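Local coordinates for endoglucanase (Ruminococcus champanellensis, PDB 6WQV), which probably hydrolyses internal beta-1,4 bonds of cellulose and related plant cell-wall polysaccharides as a broad-specificity family 5 endoglucanase, here holding bound cellotriose, at residues A[246-251]-A[294-299]; A[256-261]-A[300-305]. All blocks are in the same frame, centred on the assembly; numbering follows the deposited sequence. Where two conformers were deposited one is given.

Contact 1. Residues A[246-251]-A[294-299]; sequences YNFALN and KNNING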
loop_
_atom_site.group_PDB
_atom_site.type_symbol
_atom_site.label_atom_id
_atom_site.label_comp_id
_atom_site.label_asym_id
_atom_site.label_seq_id
_atom_site.Cartn_x
_atom_site.Cartn_y
_atom_site.Cartn_z
ATOM N N TYR A 246 14.868 -9.114 -5.968
ATOM C CA TYR A 246 13.809 -10.096 -5.738
ATOM C C TYR A 246 14.312 -11.343 -5.017
ATOM O O TYR A 246 13.704 -11.796 -4.039
ATOM C CB TYR A 246 13.146 -10.480 -7.067
ATOM C CG TYR A 246 12.228 -11.680 -6.939
ATOM C CD1 TYR A 246 10.981 -11.552 -6.351
ATOM C CD2 TYR A 246 12.615 -12.936 -7.388
ATOM C CE1 TYR A 246 10.137 -12.637 -6.212
ATOM C CE2 TYR A 246 11.774 -14.036 -7.253
ATOM C CZ TYR A 246 10.536 -13.879 -6.663
ATOM O OH TYR A 246 9.684 -14.950 -6.517
ATOM N N ASN A 247 15.391 -11.951 -5.506
ATOM C CA ASN A 247 15.797 -13.234 -4.940
ATOM C C ASN A 247 16.116 -13.115 -3.456
ATOM O O ASN A 247 15.761 -13.997 -2.664
ATOM C CB ASN A 247 16.977 -13.815 -5.715
ATOM C CG ASN A 247 16.548 -14.438 -7.024
ATOM O OD1 ASN A 247 15.439 -14.961 -7.137
ATOM N ND2 ASN A 247 17.414 -14.372 -8.026
ATOM N N PHE A 248 16.776 -12.025 -3.063
ATOM C CA PHE A 248 17.129 -11.806 -1.664
ATOM C C PHE A 248 15.907 -11.425 -0.841
ATOM O O PHE A 248 15.685 -11.964 0.253
ATOM C CB PHE A 248 18.165 -10.678 -1.601
ATOM C CG PHE A 248 18.517 -10.236 -0.202
ATOM C CD1 PHE A 248 19.368 -11.001 0.574
ATOM C CD2 PHE A 248 18.011 -9.057 0.329
ATOM C CE1 PHE A 248 19.703 -10.615 1.851
ATOM C CE2 PHE A 248 18.349 -8.667 1.618
ATOM C CZ PHE A 248 19.197 -9.442 2.370
ATOM N N ALA A 249 15.098 -10.507 -1.352
ATOM C CA ALA A 249 14.117 -9.801 -0.539
ATOM C C ALA A 249 12.769 -10.504 -0.466
ATOM O O ALA A 249 12.086 -10.413 0.563
ATOM C CB ALA A 249 13.908 -8.391 -1.101
ATOM N N LEU A 250 12.342 -11.159 -1.548
ATOM C CA LEU A 250 10.978 -11.672 -1.645
ATOM C C LEU A 250 10.882 -13.153 -1.978
ATOM O O LEU A 250 9.857 -13.766 -1.656
ATOM C CB LEU A 250 10.183 -10.874 -2.691
ATOM C CG LEU A 250 8.698 -11.195 -2.871
ATOM C CD1 LEU A 250 7.937 -11.115 -1.553
ATOM C CD2 LEU A 250 8.073 -10.253 -3.911
ATOM N N ASN A 251 11.901 -13.751 -2.589
ATOM C CA ASN A 251 11.879 -15.166 -2.948
ATOM C C ASN A 251 12.210 -15.997 -1.717
ATOM O O ASN A 251 13.343 -15.962 -1.222
ATOM C CB ASN A 251 12.909 -15.413 -4.046
ATOM C CG ASN A 251 12.859 -16.830 -4.600
ATOM O OD1 ASN A 251 12.150 -17.693 -4.082
ATOM N ND2 ASN A 251 13.624 -17.071 -5.657
ATOM N N LYS A 294 15.703 -14.357 6.701
ATOM C CA LYS A 294 16.375 -15.595 6.327
ATOM C C LYS A 294 17.516 -15.879 7.296
ATOM O O LYS A 294 18.518 -16.507 6.934
ATOM C CB LYS A 294 16.870 -15.531 4.882
ATOM C CG LYS A 294 15.739 -15.509 3.859
ATOM C CD LYS A 294 16.260 -15.250 2.454
ATOM C CE LYS A 294 15.142 -15.323 1.426
ATOM N NZ LYS A 294 15.580 -14.817 0.096
ATOM N N ASN A 295 17.372 -15.391 8.536
ATOM C CA ASN A 295 18.372 -15.576 9.585
ATOM C C ASN A 295 19.722 -15.037 9.118
ATOM O O ASN A 295 20.779 -15.646 9.301
ATOM C CB ASN A 295 18.393 -17.031 10.035
ATOM C CG ASN A 295 17.015 -17.486 10.507
ATOM O OD1 ASN A 295 16.481 -18.491 10.039
ATOM N ND2 ASN A 295 16.415 -16.710 11.411
ATOM N N ASN A 296 19.657 -13.826 8.562
ATOM C CA ASN A 296 20.734 -13.212 7.809
ATOM C C ASN A 296 20.833 -11.735 8.186
ATOM O O ASN A 296 20.705 -10.844 7.355
ATOM C CB ASN A 296 20.437 -13.367 6.311
ATOM C CG ASN A 296 19.059 -12.768 5.883
ATOM O OD1 ASN A 296 18.111 -12.635 6.673
ATOM N ND2 ASN A 296 18.954 -12.429 4.605
ATOM N N ILE A 297 21.065 -11.444 9.465
ATOM C CA ILE A 297 20.861 -10.067 9.908
ATOM C C ILE A 297 21.912 -9.133 9.308
ATOM O O ILE A 297 21.602 -7.985 8.971
ATOM C CB ILE A 297 20.763 -9.955 11.439
ATOM C CG1 ILE A 297 20.253 -8.563 11.841
ATOM C CG2 ILE A 297 22.119 -10.192 12.068
ATOM C CD1 ILE A 297 18.853 -8.217 11.323
ATOM N N ASN A 298 23.154 -9.594 9.143
ATOM C CA ASN A 298 24.171 -8.693 8.597
ATOM C C ASN A 298 23.825 -8.288 7.168
ATOM O O ASN A 298 23.963 -7.116 6.793
ATOM C CB ASN A 298 25.567 -9.311 8.685
ATOM C CG ASN A 298 26.076 -9.400 10.115
ATOM O OD1 ASN A 298 25.616 -8.679 11.004
ATOM N ND2 ASN A 298 27.037 -10.286 10.341
ATOM N N GLY A 299 23.344 -9.238 6.365
ATOM C CA GLY A 299 22.939 -8.913 5.006
ATOM C C GLY A 299 21.726 -8.007 4.951
ATOM O O GLY A 299 21.670 -7.082 4.135
HETATM O O HOH W 1 16.526 -11.629 3.151
#
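Two loops of the (beta/alpha)8 barrel meet here: the one after strand 236-241, with its short helix 246-249, and the one running from strand 284-289 into helix 297-313. K294 bridges them. With CG anti to the carbonyl carbon and the chain beyond extended, NZ reaches the end of the short helix. There NZ donates to N251 O at 2.8 Å, within the carbonyl plane, and to F248 O at 2.9 Å, standing 49° above that carbonyl's plane; T255 O is a further acceptor. An alanine here would remove the ammonium group and would probably leave the end of the short helix less firmly tied to the loop at 294. The tighter side is F248, a buried ring with CE1 3.4 Å from N296 ND2; ring and amide cross obliquely, and W303 and F258 meet the same ring. N296 is itself turned back, its OD1 accepting from K294 N at 3.0 Å. The outer side is polar and more exposed: N251 ND2 donates almost straight to N247 OD1, while N251 OD1 accepts from S253 N. Between the segments one water sits over the centre of the F248 ring, donates to F248 O and accepts from N296 ND2 at 2.9 Å.

Contact 2. Residues A[256-261]-A[300-305]; sequences SSFTQS and RVLWGE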
loop_
_atom_site.group_PDB
_atom_site.type_symbol
_atom_site.label_atom_id
_atom_site.label_comp_id
_atom_site.label_asym_id
_atom_site.label_seq_id
_atom_site.Cartn_x
_atom_site.Cartn_y
_atom_site.Cartn_z
ATOM N N SER A 256 20.143 -15.771 0.659
ATOM C CA SER A 256 20.107 -14.967 1.871
ATOM C C SER A 256 21.266 -13.985 1.958
ATOM O O SER A 256 21.393 -13.285 2.966
ATOM C CB SER A 256 20.115 -15.874 3.103
ATOM O OG SER A 256 21.341 -16.580 3.212
ATOM N N SER A 257 22.101 -13.901 0.926
ATOM C CA SER A 257 23.255 -13.014 0.916
ATOM C C SER A 257 22.933 -11.715 0.194
ATOM O O SER A 257 22.359 -11.733 -0.899
ATOM C CB SER A 257 24.426 -13.701 0.212
ATOM O OG SER A 257 25.496 -12.804 -0.014
ATOM N N PHE A 258 23.325 -10.595 0.800
ATOM C CA PHE A 258 23.358 -9.289 0.148
ATOM C C PHE A 258 24.687 -8.650 0.516
ATOM O O PHE A 258 25.032 -8.579 1.702
ATOM C CB PHE A 258 22.207 -8.392 0.600
ATOM C CG PHE A 258 22.160 -7.069 -0.121
ATOM C CD1 PHE A 258 22.946 -6.015 0.308
ATOM C CD2 PHE A 258 21.336 -6.880 -1.219
ATOM C CE1 PHE A 258 22.923 -4.797 -0.347
ATOM C CE2 PHE A 258 21.303 -5.654 -1.876
ATOM C CZ PHE A 258 22.095 -4.613 -1.436
ATOM N N THR A 259 25.437 -8.197 -0.483
ATOM C CA THR A 259 26.798 -7.735 -0.258
ATOM C C THR A 259 27.007 -6.381 -0.927
ATOM O O THR A 259 26.135 -5.866 -1.630
ATOM C CB THR A 259 27.821 -8.738 -0.809
ATOM O OG1 THR A 259 27.821 -8.675 -2.242
ATOM C CG2 THR A 259 27.506 -10.159 -0.369
ATOM N N GLN A 260 28.195 -5.809 -0.706
ATOM C CA GLN A 260 28.577 -4.576 -1.392
ATOM C C GLN A 260 28.309 -4.675 -2.887
ATOM O O GLN A 260 27.890 -3.697 -3.523
ATOM C CB GLN A 260 30.063 -4.293 -1.142
ATOM C CG GLN A 260 30.697 -3.315 -2.117
ATOM C CD GLN A 260 30.246 -1.895 -1.868
ATOM O OE1 GLN A 260 29.923 -1.530 -0.740
ATOM N NE2 GLN A 260 30.206 -1.088 -2.922
ATOM N N SER A 261 28.548 -5.852 -3.463
ATOM C CA SER A 261 28.400 -6.032 -4.901
ATOM C C SER A 261 26.965 -5.829 -5.371
ATOM O O SER A 261 26.754 -5.494 -6.542
ATOM C CB SER A 261 28.879 -7.432 -5.287
ATOM O OG SER A 261 30.201 -7.669 -4.840
ATOM N N ARG A 300 20.736 -8.250 5.806
ATOM C CA ARG A 300 19.569 -7.380 5.794
ATOM C C ARG A 300 19.907 -5.980 6.289
ATOM O O ARG A 300 19.318 -5.001 5.807
ATOM C CB ARG A 300 18.420 -7.981 6.604
ATOM C CG ARG A 300 17.815 -9.228 5.966
ATOM C CD ARG A 300 16.340 -9.384 6.314
ATOM N NE ARG A 300 16.155 -9.706 7.727
ATOM C CZ ARG A 300 14.994 -9.615 8.371
ATOM N NH1 ARG A 300 13.900 -9.213 7.744
ATOM N NH2 ARG A 300 14.947 -9.932 9.655
ATOM N N VAL A 301 20.835 -5.858 7.244
ATOM C CA VAL A 301 21.267 -4.538 7.710
ATOM C C VAL A 301 21.950 -3.773 6.585
ATOM O O VAL A 301 21.673 -2.590 6.359
ATOM C CB VAL A 301 22.163 -4.672 8.954
ATOM C CG1 VAL A 301 22.883 -3.359 9.262
ATOM C CG2 VAL A 301 21.338 -5.112 10.163
ATOM N N LEU A 302 22.847 -4.433 5.855
ATOM C CA LEU A 302 23.527 -3.770 4.749
ATOM C C LEU A 302 22.537 -3.390 3.660
ATOM O O LEU A 302 22.569 -2.270 3.130
ATOM C CB LEU A 302 24.611 -4.694 4.200
ATOM C CG LEU A 302 25.451 -4.168 3.041
ATOM C CD1 LEU A 302 26.260 -2.970 3.494
ATOM C CD2 LEU A 302 26.355 -5.253 2.485
ATOM N N TRP A 303 21.647 -4.320 3.305
ATOM C CA TRP A 303 20.596 -4.033 2.334
ATOM C C TRP A 303 19.731 -2.867 2.794
ATOM O O TRP A 303 19.461 -1.938 2.022
ATOM C CB TRP A 303 19.756 -5.301 2.123
ATOM C CG TRP A 303 18.463 -5.071 1.423
ATOM C CD1 TRP A 303 18.244 -5.069 0.076
ATOM C CD2 TRP A 303 17.199 -4.805 2.037
ATOM N NE1 TRP A 303 16.913 -4.815 -0.187
ATOM C CE2 TRP A 303 16.254 -4.651 1.003
ATOM C CE3 TRP A 303 16.778 -4.685 3.363
ATOM C CZ2 TRP A 303 14.908 -4.379 1.257
ATOM C CZ3 TRP A 303 15.443 -4.409 3.615
ATOM C CH2 TRP A 303 14.529 -4.251 2.567
ATOM N N GLY A 304 19.305 -2.882 4.057
ATOM C CA GLY A 304 18.370 -1.875 4.526
ATOM C C GLY A 304 18.972 -0.486 4.599
ATOM O O GLY A 304 18.315 0.500 4.237
ATOM N N GLU A 305 20.212 -0.376 5.085
ATOM C CA GLU A 305 20.871 0.923 5.099
ATOM C C GLU A 305 20.935 1.505 3.694
ATOM O O GLU A 305 20.642 2.686 3.481
ATOM C CB GLU A 305 22.297 0.801 5.640
ATOM C CG GLU A 305 22.446 0.296 7.056
ATOM C CD GLU A 305 23.908 0.187 7.469
ATOM O OE1 GLU A 305 24.744 -0.215 6.628
ATOM O OE2 GLU A 305 24.219 0.511 8.634
#
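F258 leaves an irregular segment with its CB directed at helix 297-313, and its ring lies against the first turns of that helix. With CG anti to the backbone N (chi1 -176°), the ring presents one face to W303. CG sits 3.7 Å from W303 CB, which stands over the ring 15° off its normal, a CH-pi contact. Along one side of the ring, CD1 approaches W303 N and CA and also meets L302 CD2 at 4.1 Å, the methyl lying at the ring's edge. CE1 comes 3.6 Å from W303 CA. On the other side, F258 CE2 lies 3.7 Å from W303 CD1, which CD2 also meets, and CZ ends beside W303 CA and CD1. The W303 indole thus turns its five-membered-ring edge to the F258 face in a T-shaped (edge-to-face) pair, planes at 82° and centroids 5.1 Å apart. No hydrogen bond joins the segments; the indole NE1 is instead held by S244 O. L302 CD2 extends the apolar contact along the backbone, 3.7 Å from T259 C. In the barrel, F258 fills the angle between two outer helices, resting on I263 and L266 of helix 263-278 as well as on helix 297-313, which follows strand 284-289.

How the contacts relate
Both contacts use helix 297-313, contact 1 its N-terminal start and preceding loop, contact 2 the next turns, and their centres lie about 8 Å apart. Along the chain their segments alternate, so 256-261 follows 246-251 before the chain reaches the helix. Contact 1 is a surface contact on the substrate side of the barrel, governed by a lysine, carbonyls and a water; its L250 touches the bound oligosaccharide. Contact 2, partly buried between outer helices, is apolar and aromatic. They join where F248 CE1 packs 3.6 Å from F258 CB and N296 ND2 probably bonds to S256 O, so the buried aromatic cluster of F248, F258 and W303 spans both.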